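Local coordinates for Atp-dependent DNA ligase (Psychromonas sp., PDB 4D05), which probably seals breaks in DNA at the expense of ATP, passing through an enzyme-adenylate intermediate, at residues A32-G36 and H37-S41; W52-A55 and S56-T59; T82-N85 and Q86-Q89; E88-K91 and Q92-F95. One frame throughout, in Å; residues are numbered along the deposited sequence.

Contact 1 of 4, residues A32-G36 and H37-S41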
loop_
_atom_site.group_PDB
_atom_site.type_symbol
_atom_site.label_atom_id
_atom_site.label_comp_id
_atom_site.label_asym_id
_atom_site.label_seq_id
_atom_site.Cartn_x
_atom_site.Cartn_y
_atom_site.Cartn_z
ATOM N N ALA A 32 -7.406 -10.951 0.468
ATOM C CA ALA A 32 -8.449 -11.972 0.519
ATOM C C ALA A 32 -9.241 -11.816 1.812
ATOM O O ALA A 32 -8.679 -11.545 2.869
ATOM C CB ALA A 32 -7.856 -13.371 0.425
ATOM N N TYR A 33 -10.551 -12.004 1.701
ATOM C CA TYR A 33 -11.451 -12.023 2.824
ATOM C C TYR A 33 -11.917 -13.457 3.009
ATOM O O TYR A 33 -12.480 -14.077 2.100
ATOM C CB TYR A 33 -12.638 -11.120 2.521
ATOM C CG TYR A 33 -13.757 -11.171 3.522
ATOM C CD1 TYR A 33 -13.687 -10.476 4.680
ATOM C CD2 TYR A 33 -14.910 -11.877 3.269
ATOM C CE1 TYR A 33 -14.748 -10.494 5.603
ATOM C CE2 TYR A 33 -15.957 -11.905 4.164
ATOM C CZ TYR A 33 -15.855 -11.233 5.339
ATOM O OH TYR A 33 -16.879 -11.243 6.259
ATOM N N TRP A 34 -11.644 -13.983 4.194
ATOM C CA TRP A 34 -12.133 -15.306 4.593
ATOM C C TRP A 34 -13.432 -15.155 5.321
ATOM O O TRP A 34 -13.510 -14.524 6.372
ATOM C CB TRP A 34 -11.108 -15.989 5.483
ATOM C CG TRP A 34 -11.544 -17.253 6.150
ATOM C CD1 TRP A 34 -11.894 -17.390 7.450
ATOM C CD2 TRP A 34 -11.648 -18.562 5.568
ATOM N NE1 TRP A 34 -12.207 -18.695 7.731
ATOM C CE2 TRP A 34 -12.062 -19.441 6.593
ATOM C CE3 TRP A 34 -11.423 -19.077 4.296
ATOM C CZ2 TRP A 34 -12.266 -20.793 6.373
ATOM C CZ3 TRP A 34 -11.617 -20.416 4.084
ATOM C CH2 TRP A 34 -12.037 -21.262 5.113
ATOM N N ASN A 35 -14.491 -15.737 4.745
ATOM C CA ASN A 35 -15.795 -15.533 5.311
ATOM C C ASN A 35 -16.210 -16.634 6.276
ATOM O O ASN A 35 -17.360 -16.653 6.710
ATOM C CB ASN A 35 -16.854 -15.345 4.217
ATOM C CG ASN A 35 -17.122 -16.604 3.412
ATOM O OD1 ASN A 35 -16.529 -17.620 3.641
ATOM N ND2 ASN A 35 -18.052 -16.517 2.468
ATOM N N GLY A 36 -15.290 -17.551 6.571
ATOM C CA GLY A 36 -15.565 -18.707 7.397
ATOM C C GLY A 36 -15.555 -20.023 6.648
ATOM O O GLY A 36 -15.431 -21.075 7.253
ATOM N N HIS A 37 -15.645 -19.965 5.323
ATOM C CA HIS A 37 -15.564 -21.187 4.517
ATOM C C HIS A 37 -14.897 -21.038 3.147
ATOM O O HIS A 37 -14.605 -22.039 2.510
ATOM C CB HIS A 37 -16.948 -21.843 4.350
ATOM C CG HIS A 37 -17.960 -20.973 3.667
ATOM N ND1 HIS A 37 -18.728 -20.045 4.334
ATOM C CD2 HIS A 37 -18.356 -20.921 2.374
ATOM C CE1 HIS A 37 -19.530 -19.437 3.485
ATOM N NE2 HIS A 37 -19.325 -19.957 2.287
ATOM N N GLN A 38 -14.641 -19.809 2.703
ATOM C CA GLN A 38 -14.003 -19.575 1.406
ATOM C C GLN A 38 -13.270 -18.224 1.456
ATOM O O GLN A 38 -13.598 -17.356 2.297
ATOM C CB GLN A 38 -15.005 -19.604 0.264
ATOM C CG GLN A 38 -15.977 -18.473 0.331
ATOM C CD GLN A 38 -17.306 -18.692 -0.417
ATOM O OE1 GLN A 38 -18.216 -17.857 -0.310
ATOM N NE2 GLN A 38 -17.439 -19.801 -1.139
ATOM N N LEU A 39 -12.325 -18.067 0.550
ATOM C CA LEU A 39 -11.554 -16.839 0.383
ATOM C C LEU A 39 -12.120 -16.048 -0.791
ATOM O O LEU A 39 -12.336 -16.609 -1.873
ATOM C CB LEU A 39 -10.072 -17.165 0.108
ATOM C CG LEU A 39 -9.334 -17.803 1.275
ATOM C CD1 LEU A 39 -8.006 -18.382 0.834
ATOM C CD2 LEU A 39 -9.116 -16.776 2.377
ATOM N N ILE A 40 -12.329 -14.758 -0.565
ATOM C CA ILE A 40 -12.955 -13.873 -1.531
ATOM C C ILE A 40 -12.065 -12.677 -1.854
ATOM O O ILE A 40 -11.515 -12.038 -0.954
ATOM C CB ILE A 40 -14.327 -13.364 -0.995
ATOM C CG1 ILE A 40 -15.217 -14.575 -0.588
ATOM C CG2 ILE A 40 -14.990 -12.439 -1.994
ATOM C CD1 ILE A 40 -16.473 -14.214 0.020
ATOM N N SER A 41 -11.948 -12.350 -3.142
ATOM C CA SER A 41 -11.109 -11.229 -3.578
ATOM C C SER A 41 -11.793 -9.894 -3.352
ATOM O O SER A 41 -12.972 -9.842 -3.092
ATOM C CB SER A 41 -10.782 -11.352 -5.068
ATOM O OG SER A 41 -11.904 -10.948 -5.862
#
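The side-chain amide of Asn35 reaches across the turn to meet both His37 and Gln38. With CG placed between the backbone N and the carbonyl carbon (chi1 69°), OD1 of Asn35 points into the bend, where the backbone N of His37 and the backbone N of Gln38 each bind it at 3.0 Å. The two donors arrive from opposite faces of the amide plane, and the His37 bond, an Asx-turn link, is the straighter. The other branch, Asn35 ND2, gives a bent bond (136° at the hydrogen) to OE1 of Gln38, 3.1 Å away; the Gln38 chain runs extended to this bond, and the two amide planes lie 25° apart. The His37 imidazole lies with one face over Asn35 OD1, close to the ring's rim, a packing contact and not a hydrogen bond.

Trp34 works differently, laying one indole face against the backbone of the turn: its CZ3 comes within 3.4 Å of Gln38 N. Leu39 fits beside the indole edge, its CD2 3.8 Å from Trp34 CB. On the other side of the strands, CD1 of Ile40 meets the edge of the Tyr33 ring, 4.3 Å from Tyr33 CD2. A reciprocal pair of backbone bonds, Tyr33 N to Ile40 O and Ile40 N to Tyr33 O, both 2.8 Å, fixes the register, and Asn35 N to Gln38 O closes the turn. Beyond it, Trp34 NE1 bonds to Pro58 O. This is an antiparallel beta hairpin of strands 30-34 and 39-40, strand 39-40 being an edge strand of a five-stranded mixed sheet.

Contact 2 of 4, residues W52-A55 and S56-T59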
loop_
_atom_site.group_PDB
_atom_site.type_symbol
_atom_site.label_atom_id
_atom_site.label_comp_id
_atom_site.label_asym_id
_atom_site.label_seq_id
_atom_site.Cartn_x
_atom_site.Cartn_y
_atom_site.Cartn_z
ATOM N N TRP A 52 -6.950 -28.477 0.897
ATOM C CA TRP A 52 -5.875 -28.650 1.874
ATOM C C TRP A 52 -5.283 -27.313 2.328
ATOM O O TRP A 52 -4.660 -27.228 3.403
ATOM C CB TRP A 52 -4.764 -29.573 1.319
ATOM C CG TRP A 52 -4.363 -29.260 -0.104
ATOM C CD1 TRP A 52 -4.830 -29.875 -1.231
ATOM C CD2 TRP A 52 -3.442 -28.246 -0.552
ATOM N NE1 TRP A 52 -4.259 -29.327 -2.333
ATOM C CE2 TRP A 52 -3.392 -28.336 -1.951
ATOM C CE3 TRP A 52 -2.631 -27.311 0.093
ATOM C CZ2 TRP A 52 -2.586 -27.502 -2.730
ATOM C CZ3 TRP A 52 -1.813 -26.481 -0.696
ATOM C CH2 TRP A 52 -1.799 -26.595 -2.079
ATOM N N PHE A 53 -5.455 -26.268 1.528
ATOM C CA PHE A 53 -4.941 -24.944 1.913
ATOM C C PHE A 53 -5.795 -24.333 3.033
ATOM O O PHE A 53 -5.274 -23.758 3.978
ATOM C CB PHE A 53 -4.930 -24.022 0.698
ATOM C CG PHE A 53 -4.278 -22.689 0.955
ATOM C CD1 PHE A 53 -2.882 -22.550 0.850
ATOM C CD2 PHE A 53 -5.038 -21.575 1.283
ATOM C CE1 PHE A 53 -2.288 -21.322 1.106
ATOM C CE2 PHE A 53 -4.426 -20.361 1.531
ATOM C CZ PHE A 53 -3.057 -20.243 1.443
ATOM N N ILE A 54 -7.111 -24.499 2.938
ATOM C CA ILE A 54 -8.024 -23.846 3.880
ATOM C C ILE A 54 -8.573 -24.796 4.955
ATOM O O ILE A 54 -9.256 -24.357 5.869
ATOM C CB ILE A 54 -9.213 -23.228 3.156
ATOM C CG1 ILE A 54 -10.043 -24.330 2.475
ATOM C CG2 ILE A 54 -8.752 -22.111 2.160
ATOM C CD1 ILE A 54 -11.392 -23.837 1.904
ATOM N N ALA A 55 -8.288 -26.092 4.837
ATOM C CA ALA A 55 -8.941 -27.093 5.680
ATOM C C ALA A 55 -8.859 -26.850 7.190
ATOM O O ALA A 55 -9.810 -27.155 7.921
ATOM C CB ALA A 55 -8.397 -28.468 5.367
ATOM N N SER A 56 -7.721 -26.327 7.644
ATOM C CA SER A 56 -7.500 -26.125 9.064
ATOM C C SER A 56 -8.069 -24.807 9.602
ATOM O O SER A 56 -8.101 -24.583 10.805
ATOM C CB SER A 56 -5.998 -26.125 9.322
ATOM O OG SER A 56 -5.445 -24.946 8.719
ATOM N N PHE A 57 -8.449 -23.906 8.708
ATOM C CA PHE A 57 -8.789 -22.540 9.106
ATOM C C PHE A 57 -9.989 -22.535 10.051
ATOM O O PHE A 57 -10.928 -23.330 9.891
ATOM C CB PHE A 57 -9.147 -21.663 7.887
ATOM C CG PHE A 57 -7.973 -21.272 7.007
ATOM C CD1 PHE A 57 -6.698 -21.821 7.170
ATOM C CD2 PHE A 57 -8.176 -20.341 6.017
ATOM C CE1 PHE A 57 -5.653 -21.439 6.321
ATOM C CE2 PHE A 57 -7.175 -19.951 5.159
ATOM C CZ PHE A 57 -5.885 -20.494 5.307
ATOM N N PRO A 58 -9.979 -21.639 11.029
ATOM C CA PRO A 58 -11.139 -21.442 11.905
ATOM C C PRO A 58 -12.276 -20.758 11.137
ATOM O O PRO A 58 -12.041 -20.241 10.054
ATOM C CB PRO A 58 -10.595 -20.515 12.988
ATOM C CG PRO A 58 -9.558 -19.717 12.290
ATOM C CD PRO A 58 -8.903 -20.682 11.322
ATOM N N THR A 59 -13.490 -20.794 11.665
ATOM C CA THR A 59 -14.619 -20.228 10.954
ATOM C C THR A 59 -14.780 -18.732 11.243
ATOM O O THR A 59 -15.621 -18.057 10.647
ATOM C CB THR A 59 -15.922 -21.016 11.167
ATOM O OG1 THR A 59 -16.113 -21.253 12.551
ATOM C CG2 THR A 59 -15.843 -22.377 10.455
HETATM O O HOH W 1 -5.319 -25.311 6.299
#
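A type I beta turn from Ile54 to Phe57 leads the chain out of the short helix 51-54 and folds the Phe57 ring back against the residues just before it. Its closing bond runs from Phe57 N to Ile54 O, 3.0 Å. Phe57 CG lies anti to the carbonyl carbon (chi1 -72°), which brings the ring alongside the helix. There the CA of Ile54 sits over the ring centre, 3.9 Å from the Phe57 centroid and only 4° off the normal: a CH-pi contact of nearly ideal alignment. Ile54 CG2 lies over the same face, displaced to one side, 4.0 Å from Phe57 CE2.

Phe53 comes next. Its CE2 is 4.1 Å from Phe57 CZ, and the two ring planes meet obliquely at 63°. The Phe53 carbonyl oxygen approaches the same ring, 3.3 Å from Phe57 CE1. A water donates to Phe53 O at 2.8 Å; its further link to Ser56 OG is doubtful, because Ser56 adopts two conformers. Farther out, the Phe57 ring packs edge-to-face with Trp34, and Phe53 does likewise with Trp90. Substituting an alanine for Phe57 would probably leave Ile54 CA without its aromatic cover and open a gap beside Phe53. The turn is thus tied by one backbone bond, while CH-pi and apolar contacts of the Phe57 ring with Ile54 and Phe53 add to it.

Contact 3 of 4, residues T82-N85 and Q86-Q89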
loop_
_atom_site.group_PDB
_atom_site.type_symbol
_atom_site.label_atom_id
_atom_site.label_comp_id
_atom_site.label_asym_id
_atom_site.label_seq_id
_atom_site.Cartn_x
_atom_site.Cartn_y
_atom_site.Cartn_z
ATOM N N THR A 82 -5.377 -18.127 -11.086
ATOM C CA THR A 82 -5.589 -19.416 -11.749
ATOM C C THR A 82 -6.833 -20.099 -11.209
ATOM O O THR A 82 -6.963 -20.268 -10.005
ATOM C CB THR A 82 -4.379 -20.300 -11.575
ATOM O OG1 THR A 82 -3.252 -19.648 -12.146
ATOM C CG2 THR A 82 -4.584 -21.631 -12.249
ATOM N N GLN A 83 -7.761 -20.447 -12.107
ATOM C CA GLN A 83 -9.000 -21.114 -11.715
ATOM C C GLN A 83 -8.738 -22.639 -11.724
ATOM O O GLN A 83 -8.823 -23.307 -12.768
ATOM C CB GLN A 83 -10.155 -20.730 -12.641
ATOM C CG GLN A 83 -10.393 -19.222 -12.792
ATOM C CD GLN A 83 -10.596 -18.509 -11.465
ATOM O OE1 GLN A 83 -11.657 -18.632 -10.849
ATOM N NE2 GLN A 83 -9.585 -17.742 -11.016
ATOM N N ASP A 84 -8.390 -23.158 -10.551
ATOM C CA ASP A 84 -8.037 -24.563 -10.394
ATOM C C ASP A 84 -7.893 -24.873 -8.919
ATOM O O ASP A 84 -6.916 -24.446 -8.285
ATOM C CB ASP A 84 -6.706 -24.853 -11.112
ATOM C CG ASP A 84 -6.215 -26.286 -10.926
ATOM O OD1 ASP A 84 -6.938 -27.163 -10.401
ATOM O OD2 ASP A 84 -5.055 -26.542 -11.312
ATOM N N ASN A 85 -8.837 -25.628 -8.375
ATOM C CA ASN A 85 -8.806 -25.862 -6.952
ATOM C C ASN A 85 -7.906 -27.035 -6.589
ATOM O O ASN A 85 -7.852 -27.453 -5.414
ATOM C CB ASN A 85 -10.229 -26.039 -6.381
ATOM C CG ASN A 85 -10.934 -27.229 -6.973
ATOM O OD1 ASN A 85 -10.296 -28.135 -7.455
ATOM N ND2 ASN A 85 -12.253 -27.209 -6.981
ATOM N N GLN A 86 -7.168 -27.549 -7.562
ATOM C CA GLN A 86 -6.181 -28.592 -7.257
ATOM C C GLN A 86 -4.791 -28.127 -7.642
ATOM O O GLN A 86 -3.912 -28.929 -7.935
ATOM C CB GLN A 86 -6.575 -29.912 -7.926
ATOM C CG GLN A 86 -7.892 -30.461 -7.328
ATOM C CD GLN A 86 -8.240 -31.856 -7.744
ATOM O OE1 GLN A 86 -7.768 -32.366 -8.760
ATOM N NE2 GLN A 86 -9.088 -32.500 -6.950
ATOM N N ASN A 87 -4.590 -26.805 -7.627
ATOM C CA ASN A 87 -3.325 -26.223 -8.041
ATOM C C ASN A 87 -2.288 -26.288 -6.932
ATOM O O ASN A 87 -2.410 -25.611 -5.925
ATOM C CB ASN A 87 -3.603 -24.792 -8.467
ATOM C CG ASN A 87 -2.376 -24.039 -8.899
ATOM O OD1 ASN A 87 -1.258 -24.577 -8.971
ATOM N ND2 ASN A 87 -2.588 -22.773 -9.250
ATOM N N GLU A 88 -1.265 -27.122 -7.116
ATOM C CA GLU A 88 -0.249 -27.326 -6.083
ATOM C C GLU A 88 0.540 -26.073 -5.737
ATOM O O GLU A 88 1.153 -25.993 -4.666
ATOM C CB GLU A 88 0.700 -28.439 -6.533
ATOM C CG GLU A 88 1.610 -28.017 -7.653
ATOM C CD GLU A 88 2.386 -29.180 -8.249
ATOM O OE1 GLU A 88 2.023 -30.342 -7.971
ATOM O OE2 GLU A 88 3.359 -28.930 -8.989
ATOM N N GLN A 89 0.530 -25.092 -6.634
ATOM C CA GLN A 89 1.332 -23.878 -6.387
ATOM C C GLN A 89 0.872 -23.089 -5.168
ATOM O O GLN A 89 1.623 -22.237 -4.670
ATOM C CB GLN A 89 1.374 -22.992 -7.625
ATOM C CG GLN A 89 2.019 -23.745 -8.790
ATOM C CD GLN A 89 2.177 -22.896 -10.022
ATOM O OE1 GLN A 89 2.678 -21.740 -9.953
ATOM N NE2 GLN A 89 1.780 -23.452 -11.178
HETATM O O HOH W 2 -5.368 -22.029 -8.472
HETATM O O HOH W 3 -0.938 -21.222 -11.102
HETATM O O HOH W 4 -3.255 -28.484 -11.286
#
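Asp84 and Asn87 both hold CG opposite the backbone N (chi1 176° and 179°), which sets the Asp84 carboxylate beside Gln86 N and Asn87 CB and sends the Asn87 amide back past Thr82. Asp84 OD1 accepts the backbone N of Gln86 at 2.9 Å, the donor standing 56° out of the carboxylate plane. The second oxygen lies against Asn87, with Asp84 OD2 3.6 Å from Asn87 CB, and binds a water at 2.6 Å from OD2 that reaches Gln86 O weakly. These bonds brace a type I beta turn from Asp84 to Asn87 in the loop between helix 73-80 and strand 94-99; its closing bond, Asn87 N to Asp84 O, is weak at 3.4 Å. A leucine in place of Asp84 would probably leave the Gln86 N-H without its carboxylate acceptor and this turn less firmly tied.

Asn87 uses both ends of its amide. OD1 takes the backbone N of Gln89 at 3.0 Å, an Asx turn leading into the 3-10 segment. ND2 donates to two waters: one, 3.0 Å from Asn87 ND2, also donates to Thr82 O and Asp84 O, while the other donates to Thr82 OG1, which is bonded to Gly78 O as well.

Contact 4 of 4, residues E88-K91 and Q92-F95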
loop_
_atom_site.group_PDB
_atom_site.type_symbol
_atom_site.label_atom_id
_atom_site.label_comp_id
_atom_site.label_asym_id
_atom_site.label_seq_id
_atom_site.Cartn_x
_atom_site.Cartn_y
_atom_site.Cartn_z
ATOM N N GLU A 88 -1.265 -27.122 -7.116
ATOM C CA GLU A 88 -0.249 -27.326 -6.083
ATOM C C GLU A 88 0.540 -26.073 -5.737
ATOM O O GLU A 88 1.153 -25.993 -4.666
ATOM C CB GLU A 88 0.700 -28.439 -6.533
ATOM C CG GLU A 88 1.610 -28.017 -7.653
ATOM C CD GLU A 88 2.386 -29.180 -8.249
ATOM O OE1 GLU A 88 2.023 -30.342 -7.971
ATOM O OE2 GLU A 88 3.359 -28.930 -8.989
ATOM N N GLN A 89 0.530 -25.092 -6.634
ATOM C CA GLN A 89 1.332 -23.878 -6.387
ATOM C C GLN A 89 0.872 -23.089 -5.168
ATOM O O GLN A 89 1.623 -22.237 -4.670
ATOM C CB GLN A 89 1.374 -22.992 -7.625
ATOM C CG GLN A 89 2.019 -23.745 -8.790
ATOM C CD GLN A 89 2.177 -22.896 -10.022
ATOM O OE1 GLN A 89 2.678 -21.740 -9.953
ATOM N NE2 GLN A 89 1.780 -23.452 -11.178
ATOM N N TRP A 90 -0.353 -23.325 -4.701
ATOM C CA TRP A 90 -0.783 -22.679 -3.462
ATOM C C TRP A 90 0.063 -23.086 -2.255
ATOM O O TRP A 90 0.030 -22.436 -1.229
ATOM C CB TRP A 90 -2.282 -22.935 -3.180
ATOM C CG TRP A 90 -3.257 -22.164 -4.020
ATOM C CD1 TRP A 90 -3.570 -22.385 -5.348
ATOM C CD2 TRP A 90 -4.063 -21.060 -3.605
ATOM N NE1 TRP A 90 -4.524 -21.498 -5.765
ATOM C CE2 TRP A 90 -4.829 -20.654 -4.720
ATOM C CE3 TRP A 90 -4.203 -20.364 -2.399
ATOM C CZ2 TRP A 90 -5.726 -19.598 -4.657
ATOM C CZ3 TRP A 90 -5.091 -19.307 -2.339
ATOM C CH2 TRP A 90 -5.845 -18.938 -3.458
ATOM N N LYS A 91 0.837 -24.158 -2.363
ATOM C CA LYS A 91 1.619 -24.604 -1.207
ATOM C C LYS A 91 2.632 -23.570 -0.705
ATOM O O LYS A 91 3.015 -23.583 0.470
ATOM C CB LYS A 91 2.316 -25.932 -1.541
ATOM C CG LYS A 91 3.479 -25.813 -2.494
ATOM C CD LYS A 91 3.874 -27.157 -3.071
ATOM C CE LYS A 91 5.035 -26.987 -4.030
ATOM N NZ LYS A 91 5.509 -28.256 -4.582
ATOM N N GLN A 92 3.068 -22.675 -1.586
ATOM C CA GLN A 92 4.024 -21.645 -1.188
ATOM C C GLN A 92 3.369 -20.369 -0.670
ATOM O O GLN A 92 4.062 -19.465 -0.182
ATOM C CB GLN A 92 4.924 -21.303 -2.337
ATOM C CG GLN A 92 4.253 -20.654 -3.472
ATOM C CD GLN A 92 5.097 -20.800 -4.738
ATOM O OE1 GLN A 92 6.269 -20.336 -4.802
ATOM N NE2 GLN A 92 4.520 -21.467 -5.749
ATOM N N ILE A 93 2.051 -20.276 -0.807
ATOM C CA ILE A 93 1.300 -19.111 -0.340
ATOM C C ILE A 93 0.994 -19.184 1.169
ATOM O O ILE A 93 0.766 -20.248 1.713
ATOM C CB ILE A 93 -0.016 -18.960 -1.158
ATOM C CG1 ILE A 93 0.327 -18.773 -2.627
ATOM C CG2 ILE A 93 -0.834 -17.801 -0.661
ATOM C CD1 ILE A 93 -0.872 -18.565 -3.508
ATOM N N LYS A 94 1.029 -18.040 1.831
ATOM C CA LYS A 94 0.531 -17.901 3.180
ATOM C C LYS A 94 -0.572 -16.852 3.145
ATOM O O LYS A 94 -0.444 -15.805 2.473
ATOM C CB LYS A 94 1.632 -17.423 4.143
ATOM C CG LYS A 94 2.769 -18.410 4.252
ATOM C CD LYS A 94 4.086 -17.790 4.624
ATOM C CE LYS A 94 4.630 -16.918 3.486
ATOM N NZ LYS A 94 6.031 -16.581 3.760
ATOM N N PHE A 95 -1.663 -17.146 3.852
ATOM C CA PHE A 95 -2.699 -16.163 4.166
ATOM C C PHE A 95 -2.242 -15.430 5.409
ATOM O O PHE A 95 -2.245 -15.987 6.527
ATOM C CB PHE A 95 -4.049 -16.863 4.368
ATOM C CG PHE A 95 -5.243 -15.930 4.529
ATOM C CD1 PHE A 95 -5.388 -14.781 3.776
ATOM C CD2 PHE A 95 -6.235 -16.237 5.438
ATOM C CE1 PHE A 95 -6.509 -13.955 3.932
ATOM C CE2 PHE A 95 -7.343 -15.433 5.582
ATOM C CZ PHE A 95 -7.473 -14.269 4.844
HETATM O O HOH W 5 5.045 -21.348 -8.384
HETATM O O HOH W 6 2.909 -21.891 2.477
#
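Ile93 lays its terminal methyl over one face of the Trp90 indole, with Ile93 CD1 3.9 Å from Trp90 CE3 and offset toward the rim. Just behind this contact, Ile93 N bonds to Trp90 O at 3.0 Å. A polar counterpart lies one residue earlier. Gln92 CG sits between the backbone N and the carbonyl carbon (chi1 66°), which sets it beside Gln89 O, and the chain beyond CG runs extended to bring NE2 to that oxygen, where it donates at 3.2 Å. That bond is well formed: it uses a carbonyl lone pair, and the acceptor lies in the amide plane of Gln92. The same oxygen takes a weak bond from the backbone, Gln92 N to Gln89 O at 3.4 Å. A water continues the link, accepting from Gln92 NE2 at 2.7 Å and donating to Gln89 OE1.

Within the 3-10 segment, Lys91 N to Glu88 O (3.0 Å) closes one 3-10 turn, from Glu88 to Lys91, before the chain passes through Ile93 into strand 94-99. A second water, 2.6 Å from Lys91 O, also donates to Ile93 O at this exit. Farther out, Ile79 and Leu66 touch both Trp90 and Ile93. The contact thus divides by chemistry: a side-chain amide supplements a weak backbone bond on the polar side, while the methyl-on-indole packing joins the apolar layer between helix 73-80 and strand 62-67.

All four contacts lie on one side of the chain's centre, within the ATP-dependent DNA ligase domain. Contact 1 and contact 2, centres 11 Å apart, also pack directly, His37 O lying 3.7 Å from Ile54 CD1. Phe95 binds contact 4 to both: its CE2 is 3.8 Å from Trp34 CB, and its CD2 3.8 Å from Phe57 CE2. Phe53 CE1 also comes 3.3 Å from Ile93 O. Contacts 3 and 4 share Glu88 and Gln89, whereas contacts 1 and 3 do not touch. None borders the AMP directly: the side chains of Ala32 and Ile93 are about 10 and 13 Å from it.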